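Side-chain contact in ESX-1 secretion-associated protein EspB (PDB 7P0Z), which is secreted with the help of the ESX-1 system of Mycobacterium marinum and assembles into a seven-subunit, probably channel-like oligomer: residues A[189-192]-A[193-197]. Sequence-based numbering, arbitrary orientation.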
loop_
_atom_site.group_PDB
_atom_site.type_symbol
_atom_site.label_atom_id
_atom_site.label_comp_id
_atom_site.label_asym_id
_atom_site.label_seq_id
_atom_site.Cartn_x
_atom_site.Cartn_y
_atom_site.Cartn_z
ATOM N N SER A 189 -12.442 12.711 -30.398
ATOM C CA SER A 189 -12.494 11.346 -30.888
ATOM C C SER A 189 -11.123 10.858 -31.354
ATOM O O SER A 189 -10.722 9.731 -31.048
ATOM C CB SER A 189 -13.522 11.254 -32.003
ATOM O OG SER A 189 -13.705 9.924 -32.417
ATOM N N MET A 190 -10.392 11.685 -32.098
ATOM C CA MET A 190 -9.046 11.303 -32.506
ATOM C C MET A 190 -8.135 11.109 -31.309
ATOM O O MET A 190 -7.282 10.222 -31.309
ATOM C CB MET A 190 -8.446 12.329 -33.447
ATOM C CG MET A 190 -9.016 12.289 -34.811
ATOM S SD MET A 190 -8.030 13.313 -35.874
ATOM C CE MET A 190 -8.400 14.882 -35.130
ATOM N N ASP A 191 -8.294 11.934 -30.288
ATOM C CA ASP A 191 -7.511 11.766 -29.080
ATOM C C ASP A 191 -7.795 10.420 -28.429
ATOM O O ASP A 191 -6.884 9.753 -27.934
ATOM C CB ASP A 191 -7.815 12.915 -28.134
ATOM C CG ASP A 191 -7.070 12.817 -26.849
ATOM O OD1 ASP A 191 -5.932 13.314 -26.781
ATOM O OD2 ASP A 191 -7.618 12.238 -25.892
ATOM N N GLN A 192 -9.055 10.010 -28.417
ATOM C CA GLN A 192 -9.386 8.705 -27.870
ATOM C C GLN A 192 -8.753 7.586 -28.678
ATOM O O GLN A 192 -8.241 6.612 -28.115
ATOM C CB GLN A 192 -10.889 8.534 -27.826
ATOM C CG GLN A 192 -11.532 9.284 -26.734
ATOM C CD GLN A 192 -13.009 9.101 -26.750
ATOM O OE1 GLN A 192 -13.651 9.287 -27.771
ATOM N NE2 GLN A 192 -13.560 8.697 -25.630
ATOM N N GLN A 193 -8.803 7.690 -29.998
ATOM C CA GLN A 193 -8.155 6.679 -30.817
ATOM C C GLN A 193 -6.664 6.631 -30.540
ATOM O O GLN A 193 -6.061 5.557 -30.509
ATOM C CB GLN A 193 -8.395 6.942 -32.295
ATOM C CG GLN A 193 -9.820 6.825 -32.752
ATOM C CD GLN A 193 -10.527 5.575 -32.270
ATOM O OE1 GLN A 193 -11.538 5.654 -31.584
ATOM N NE2 GLN A 193 -10.007 4.419 -32.633
ATOM N N LYS A 194 -6.053 7.792 -30.355
ATOM C CA LYS A 194 -4.639 7.853 -30.041
ATOM C C LYS A 194 -4.349 7.145 -28.728
ATOM O O LYS A 194 -3.369 6.399 -28.616
ATOM C CB LYS A 194 -4.216 9.314 -29.981
ATOM C CG LYS A 194 -2.742 9.598 -29.911
ATOM C CD LYS A 194 -2.270 9.584 -28.506
ATOM C CE LYS A 194 -2.999 10.609 -27.723
ATOM N NZ LYS A 194 -2.526 10.641 -26.332
ATOM N N GLU A 195 -5.183 7.371 -27.722
ATOM C CA GLU A 195 -4.985 6.705 -26.445
ATOM C C GLU A 195 -5.083 5.202 -26.587
ATOM O O GLU A 195 -4.289 4.456 -26.009
ATOM C CB GLU A 195 -6.007 7.188 -25.440
ATOM C CG GLU A 195 -5.738 8.556 -24.999
ATOM C CD GLU A 195 -4.519 8.627 -24.142
ATOM O OE1 GLU A 195 -4.264 7.664 -23.394
ATOM O OE2 GLU A 195 -3.808 9.641 -24.211
ATOM N N TRP A 196 -6.060 4.740 -27.348
ATOM C CA TRP A 196 -6.197 3.312 -27.545
ATOM C C TRP A 196 -4.994 2.737 -28.275
ATOM O O TRP A 196 -4.531 1.641 -27.954
ATOM C CB TRP A 196 -7.476 3.019 -28.302
ATOM C CG TRP A 196 -7.716 1.597 -28.450
ATOM C CD1 TRP A 196 -8.201 0.751 -27.516
ATOM C CD2 TRP A 196 -7.456 0.819 -29.602
ATOM N NE1 TRP A 196 -8.275 -0.512 -28.017
ATOM C CE2 TRP A 196 -7.821 -0.498 -29.304
ATOM C CE3 TRP A 196 -6.950 1.109 -30.865
ATOM C CZ2 TRP A 196 -7.706 -1.521 -30.219
ATOM C CZ3 TRP A 196 -6.832 0.095 -31.769
ATOM C CH2 TRP A 196 -7.205 -1.210 -31.444
ATOM N N ILE A 197 -4.481 3.454 -29.264
ATOM C CA ILE A 197 -3.317 2.983 -29.997
ATOM C C ILE A 197 -2.106 2.885 -29.079
ATOM O O ILE A 197 -1.323 1.941 -29.164
ATOM C CB ILE A 197 -3.051 3.895 -31.207
ATOM C CG1 ILE A 197 -4.101 3.661 -32.276
ATOM C CG2 ILE A 197 -1.675 3.662 -31.779
ATOM C CD1 ILE A 197 -3.943 2.382 -32.984
#
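Asp191 O accepts the backbone N-H of Glu195 at 2.9 Å, and three carbon groups crowd round the same oxygen. CB of Lys194 and CB and CG of Glu195 touch it, with CG of Glu195 at 3.4 Å from Asp191 O. The bond is one rung of an alpha-helical i to i+4 ladder, inside the long helix 181-224 of the PPE domain. The N-H groups of Gln193, Lys194 and Trp196 likewise bond to the carbonyls of Ser189, Met190 and Gln192.

Lys194 lies near two carboxylates, those of Asp191 and Glu195, and bonds to one of them. Its chain bends at chi2 (-87°) and again at chi3, which folds it back so that Lys194 CE passes Asp191 OD1 at 4.1 Å. The two side chains cross at a slant. Lys194 NZ stays 4.4 Å from Asp191 OD1, too far for a salt bridge, though the opposite charges probably still attract. The ammonium instead forms a salt bridge with its neighbour in sequence, Lys194 NZ to Glu195 OE2 at 2.7 Å, meeting that oxygen from above the carboxylate plane.

This charged side faces a second subunit, where Lys278 packs on Asp191 and Asn275 on Glu195. Ser189 and Met190 pack on Leu72 of helix 42-81 in the same chain. Trp196 CB lies 3.7 Å from Gln192 O, while its indole is turned off this stretch of helix and NE1 hydrogen-bonds to Pro277 O of the same chain.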